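Local atomic coordinates of oxidoreductase, putative (Neosartorya fumigata, PDB entry 6SKX), a protein that probably catalyses the NADPH-dependent reductive amination of carbonyl compounds with amines, by reduction of an imine. Residues S58-I63 with E144-V149; G77-L82 with S102-S107. All blocks are in the same frame, centred on the assembly; numbering follows the deposited sequence.

Both contacts belong to the Rossmann-type NADP-binding domain, and contact 2 is nested within the chain loop that contact 1 closes. Their centres are 18 Å apart and their nearest atoms about 5 Å, without touching. They pack against opposite faces of the central sheet: Leu60 and Ile62 of contact 1 touch Ile88 of strand 86-89, whereas Leu82 and Phe105 of contact 2 rest on the neighbouring Ile87. Neither contact includes an NADP-binding residue. The side chain of Ile62 in contact 1 is about 9 Å from that of Met12, and the side chain of Phe105 in contact 2 is about 9 Å from that of Leu65, both of which bind the cofactor.

Contact 1 of 2, residues S58-I63 with E144-V149; sequences SDLIII and EGDLSV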
loop_
_atom_site.group_PDB
_atom_site.type_symbol
_atom_site.label_atom_id
_atom_site.label_comp_id
_atom_site.label_asym_id
_atom_site.label_seq_id
_atom_site.Cartn_x
_atom_site.Cartn_y
_atom_site.Cartn_z
ATOM N N SER A 58 -10.396 20.942 34.636
ATOM C CA SER A 58 -8.933 21.049 34.434
ATOM C C SER A 58 -8.601 22.198 33.488
ATOM O O SER A 58 -9.473 22.619 32.767
ATOM C CB SER A 58 -8.411 19.762 33.863
ATOM O OG SER A 58 -7.010 19.784 33.773
ATOM N N ASP A 59 -7.380 22.710 33.572
ATOM C CA ASP A 59 -6.883 23.687 32.565
ATOM C C ASP A 59 -6.457 22.971 31.264
ATOM O O ASP A 59 -6.367 23.665 30.221
ATOM C CB ASP A 59 -5.749 24.543 33.157
ATOM C CG ASP A 59 -6.248 25.766 33.922
ATOM O OD1 ASP A 59 -7.507 25.927 33.995
ATOM O OD2 ASP A 59 -5.383 26.545 34.450
ATOM N N LEU A 60 -6.191 21.665 31.326
ATOM C CA LEU A 60 -5.802 20.863 30.135
ATOM C C LEU A 60 -7.001 20.018 29.699
ATOM O O LEU A 60 -7.363 19.089 30.396
ATOM C CB LEU A 60 -4.583 20.006 30.469
ATOM C CG LEU A 60 -4.019 19.176 29.322
ATOM C CD1 LEU A 60 -3.683 20.043 28.129
ATOM C CD2 LEU A 60 -2.798 18.407 29.777
ATOM N N ILE A 61 -7.558 20.359 28.548
ATOM C CA ILE A 61 -8.768 19.765 27.958
ATOM C C ILE A 61 -8.367 19.028 26.680
ATOM O O ILE A 61 -7.789 19.668 25.829
ATOM C CB ILE A 61 -9.768 20.910 27.742
ATOM C CG1 ILE A 61 -10.236 21.466 29.095
ATOM C CG2 ILE A 61 -10.943 20.468 26.888
ATOM C CD1 ILE A 61 -10.551 22.897 28.980
ATOM N N ILE A 62 -8.595 17.703 26.622
ATOM C CA ILE A 62 -8.267 16.823 25.460
ATOM C C ILE A 62 -9.594 16.406 24.826
ATOM O O ILE A 62 -10.450 15.822 25.505
ATOM C CB ILE A 62 -7.466 15.568 25.849
ATOM C CG1 ILE A 62 -6.336 15.833 26.853
ATOM C CG2 ILE A 62 -6.955 14.877 24.597
ATOM C CD1 ILE A 62 -5.108 16.386 26.259
ATOM N N ILE A 63 -9.794 16.770 23.577
ATOM C CA ILE A 63 -11.077 16.502 22.887
ATOM C C ILE A 63 -10.840 15.385 21.884
ATOM O O ILE A 63 -9.923 15.523 21.046
ATOM C CB ILE A 63 -11.589 17.788 22.212
ATOM C CG1 ILE A 63 -11.576 18.974 23.184
ATOM C CG2 ILE A 63 -12.962 17.550 21.607
ATOM C CD1 ILE A 63 -11.999 20.278 22.554
ATOM N N GLU A 144 3.436 18.835 26.748
ATOM C CA GLU A 144 4.110 17.705 26.045
ATOM C C GLU A 144 4.416 16.583 27.054
ATOM O O GLU A 144 4.260 15.410 26.705
ATOM C CB GLU A 144 5.371 18.205 25.334
ATOM C CG GLU A 144 6.082 17.119 24.547
ATOM C CD GLU A 144 7.216 17.594 23.645
ATOM O OE1 GLU A 144 7.734 18.718 23.855
ATOM O OE2 GLU A 144 7.577 16.834 22.730
ATOM N N GLY A 145 4.821 16.942 28.271
ATOM C CA GLY A 145 5.137 16.006 29.363
ATOM C C GLY A 145 3.959 15.103 29.672
ATOM O O GLY A 145 4.182 13.876 29.931
ATOM N N ASP A 146 2.752 15.661 29.574
ATOM C CA ASP A 146 1.475 14.914 29.763
ATOM C C ASP A 146 1.157 14.130 28.470
ATOM O O ASP A 146 0.861 12.929 28.539
ATOM C CB ASP A 146 0.339 15.862 30.159
ATOM C CG ASP A 146 0.591 16.719 31.390
ATOM O OD1 ASP A 146 1.224 16.221 32.356
ATOM O OD2 ASP A 146 0.146 17.886 31.379
ATOM N N LEU A 147 1.182 14.786 27.311
ATOM C CA LEU A 147 0.792 14.140 26.033
ATOM C C LEU A 147 1.736 12.962 25.696
ATOM O O LEU A 147 1.271 12.013 25.090
ATOM C CB LEU A 147 0.795 15.196 24.930
ATOM C CG LEU A 147 -0.282 16.269 25.086
ATOM C CD1 LEU A 147 -0.060 17.396 24.094
ATOM C CD2 LEU A 147 -1.675 15.686 24.961
ATOM N N SER A 148 2.995 12.988 26.121
ATOM C CA SER A 148 3.977 11.926 25.792
ATOM C C SER A 148 3.635 10.597 26.514
ATOM O O SER A 148 4.236 9.585 26.148
ATOM C CB SER A 148 5.386 12.410 26.060
ATOM O OG SER A 148 5.602 12.604 27.455
ATOM N N VAL A 149 2.671 10.519 27.455
ATOM C CA VAL A 149 2.318 9.185 28.040
ATOM C C VAL A 149 1.474 8.408 27.026
ATOM O O VAL A 149 1.391 7.185 27.150
ATOM C CB VAL A 149 1.626 9.231 29.420
ATOM C CG1 VAL A 149 2.400 10.094 30.426
ATOM C CG2 VAL A 149 0.155 9.626 29.339
#
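Leu60 and Asp146 are brought together by different first torsions: in Leu60 CG stands opposite the backbone N (chi1 -177°), which turns CD2 to the helix, while in Asp146 CG lies beside the backbone N (chi1 -55°), which turns the carboxylate to the strand. The side chains run roughly antiparallel, side by side rather than end to end. The CD2 methyl of Leu60 ends 3.4 Å from Asp146 OD2 and 4.1 Å from Asp146 CB, a van der Waals contact in which an aliphatic branch lies alongside both the carboxylate and the methylene that carries it. The other oxygen, OD1, is hydrogen-bonded to the hydroxyl of Tyr25, which anchors the carboxylate beside the leucine.

Two residues on in the strand and one on in the helix, the contact becomes wholly apolar. Ile62 CD1 meets Leu147 CD2 at 3.7 Å, methyl against methyl. The CB of Leu147 does not itself face the strand; the end of its side chain makes the approach, and it also touches Cys153 of strand 152-155. Leu60 and Ile62 both touch Val4 and Ile88 of the flanking strands, which places them between sheet and helix. Where the chain enters the strand, an ST turn shapes the backbone: Ser58 OG accepts from Leu60 N at 3.2 Å with a fairly straight N-H...O angle of 158°.

Alternate residues of an inner parallel strand facing the C-terminal part of helix 137-147 form one of the hydrophobic layers of the Rossmann-type alpha/beta/alpha sandwich.

Contact 2 of 2, residues G77-L82 with S102-S107; sequences GALDHL and SDRFVS
Arg104 is the first residue of segment 102-107 to reach across, meeting Leu79. Its chain bends at chi2 (135°) and chi3 (102°), and this carries the guanidinium to the leucine although the CB does not face it. NH1 lies 3.8 Å from Leu79 CD1, the methyl sitting at the edge of the guanidinium near its plane. NH2 is committed to a salt bridge with Glu72 of helix 68-75, so the arginine ties helix 95-106 to the helix that precedes the 77-82 loop.

Phe105 follows and takes the buried side. With CG beside the backbone N (chi1 -70°), the ring swings toward the loop and receives two leucines. Leu82 CD1 approaches obliquely, 3.7 Å from Phe105 CD1, while Leu79 CD2 comes to the ring edge near its plane, 4.3 Å from Phe105 CE1. Phe105 and Leu82 both rest on Ile87 of strand 86-89.

Further on, Ser107 OG donates to Arg104 O over 3.0 Å. That carbonyl also has a hydrogen bond with ND1 of His108, whose side chain touches both Leu79 and Leu82.

Here a short 3-10 turn and the C-terminal part of helix 95-106, joined in sequence through strand 86-89, close over one sheet face, as the outer layer does in a Rossmann-type nucleotide-binding domain.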
loop_
_atom_site.group_PDB
_atom_site.type_symbol
_atom_site.label_atom_id
_atom_site.label_comp_id
_atom_site.label_asym_id
_atom_site.label_seq_id
_atom_site.Cartn_x
_atom_site.Cartn_y
_atom_site.Cartn_z
ATOM N N GLY A 77 -22.626 25.822 24.768
ATOM C CA GLY A 77 -23.138 26.430 26.012
ATOM C C GLY A 77 -22.061 26.717 27.057
ATOM O O GLY A 77 -22.448 26.908 28.231
ATOM N N ALA A 78 -20.768 26.749 26.694
ATOM C CA ALA A 78 -19.657 26.832 27.672
ATOM C C ALA A 78 -18.513 27.735 27.193
ATOM O O ALA A 78 -17.471 27.748 27.868
ATOM C CB ALA A 78 -19.141 25.439 27.943
ATOM N N LEU A 79 -18.689 28.495 26.113
ATOM C CA LEU A 79 -17.611 29.347 25.548
ATOM C C LEU A 79 -17.098 30.339 26.603
ATOM O O LEU A 79 -15.904 30.664 26.543
ATOM C CB LEU A 79 -18.151 30.066 24.310
ATOM C CG LEU A 79 -18.652 29.153 23.193
ATOM C CD1 LEU A 79 -19.375 29.964 22.122
ATOM C CD2 LEU A 79 -17.502 28.354 22.592
ATOM N N ASP A 80 -17.944 30.777 27.547
ATOM C CA ASP A 80 -17.589 31.765 28.612
ATOM C C ASP A 80 -16.593 31.168 29.626
ATOM O O ASP A 80 -16.120 31.951 30.481
ATOM C CB ASP A 80 -18.819 32.232 29.415
ATOM C CG ASP A 80 -19.882 33.037 28.661
ATOM O OD1 ASP A 80 -19.587 33.568 27.562
ATOM O OD2 ASP A 80 -21.013 33.129 29.185
ATOM N N HIS A 81 -16.301 29.851 29.607
ATOM C CA HIS A 81 -15.446 29.224 30.651
ATOM C C HIS A 81 -14.035 28.945 30.132
ATOM O O HIS A 81 -13.194 28.512 30.954
ATOM C CB HIS A 81 -16.157 28.005 31.221
ATOM C CG HIS A 81 -17.390 28.359 31.984
ATOM N ND1 HIS A 81 -18.629 28.525 31.360
ATOM C CD2 HIS A 81 -17.588 28.583 33.306
ATOM C CE1 HIS A 81 -19.537 28.802 32.275
ATOM N NE2 HIS A 81 -18.922 28.840 33.480
ATOM N N LEU A 82 -13.756 29.305 28.872
ATOM C CA LEU A 82 -12.515 28.933 28.130
ATOM C C LEU A 82 -11.291 29.786 28.497
ATOM O O LEU A 82 -10.178 29.356 28.149
ATOM C CB LEU A 82 -12.805 29.039 26.633
ATOM C CG LEU A 82 -13.802 28.009 26.104
ATOM C CD1 LEU A 82 -13.946 28.139 24.597
ATOM C CD2 LEU A 82 -13.386 26.586 26.487
ATOM N N SER A 102 -9.703 27.001 15.905
ATOM C CA SER A 102 -8.584 27.696 16.580
ATOM C C SER A 102 -8.956 29.164 16.796
ATOM O O SER A 102 -8.788 29.631 17.937
ATOM C CB SER A 102 -7.307 27.576 15.806
ATOM O OG SER A 102 -6.266 28.261 16.470
ATOM N N ASP A 103 -9.410 29.851 15.736
ATOM C CA ASP A 103 -9.731 31.310 15.734
ATOM C C ASP A 103 -10.816 31.591 16.779
ATOM O O ASP A 103 -10.665 32.527 17.582
ATOM C CB ASP A 103 -10.214 31.794 14.355
ATOM C CG ASP A 103 -9.123 32.001 13.304
ATOM O OD1 ASP A 103 -7.935 32.037 13.670
ATOM O OD2 ASP A 103 -9.481 32.146 12.114
ATOM N N ARG A 104 -11.868 30.783 16.755
ATOM C CA ARG A 104 -13.015 30.868 17.689
ATOM C C ARG A 104 -12.523 30.710 19.135
ATOM O O ARG A 104 -12.883 31.569 19.961
ATOM C CB ARG A 104 -14.025 29.793 17.307
ATOM C CG ARG A 104 -15.468 30.149 17.595
ATOM C CD ARG A 104 -16.367 29.785 16.425
ATOM N NE ARG A 104 -17.102 28.566 16.659
ATOM C CZ ARG A 104 -17.987 28.396 17.630
ATOM N NH1 ARG A 104 -18.238 29.369 18.495
ATOM N NH2 ARG A 104 -18.604 27.232 17.748
ATOM N N PHE A 105 -11.720 29.682 19.450
ATOM C CA PHE A 105 -11.324 29.404 20.857
ATOM C C PHE A 105 -10.378 30.511 21.356
ATOM O O PHE A 105 -10.494 30.880 22.539
ATOM C CB PHE A 105 -10.794 27.970 21.044
ATOM C CG PHE A 105 -11.842 26.884 20.915
ATOM C CD1 PHE A 105 -13.187 27.134 21.169
ATOM C CD2 PHE A 105 -11.495 25.603 20.516
ATOM C CE1 PHE A 105 -14.147 26.136 21.031
ATOM C CE2 PHE A 105 -12.449 24.601 20.406
ATOM C CZ PHE A 105 -13.774 24.869 20.662
ATOM N N VAL A 106 -9.466 31.001 20.512
ATOM C CA VAL A 106 -8.469 32.067 20.850
ATOM C C VAL A 106 -9.250 33.359 21.176
ATOM O O VAL A 106 -8.896 34.052 22.144
ATOM C CB VAL A 106 -7.461 32.300 19.702
ATOM C CG1 VAL A 106 -6.707 33.621 19.857
ATOM C CG2 VAL A 106 -6.470 31.155 19.542
ATOM N N SER A 107 -10.310 33.652 20.427
ATOM C CA SER A 107 -11.171 34.838 20.665
ATOM C C SER A 107 -11.815 34.716 22.049
ATOM O O SER A 107 -12.262 35.736 22.541
ATOM C CB SER A 107 -12.223 35.007 19.594
ATOM O OG SER A 107 -13.468 34.472 20.031
#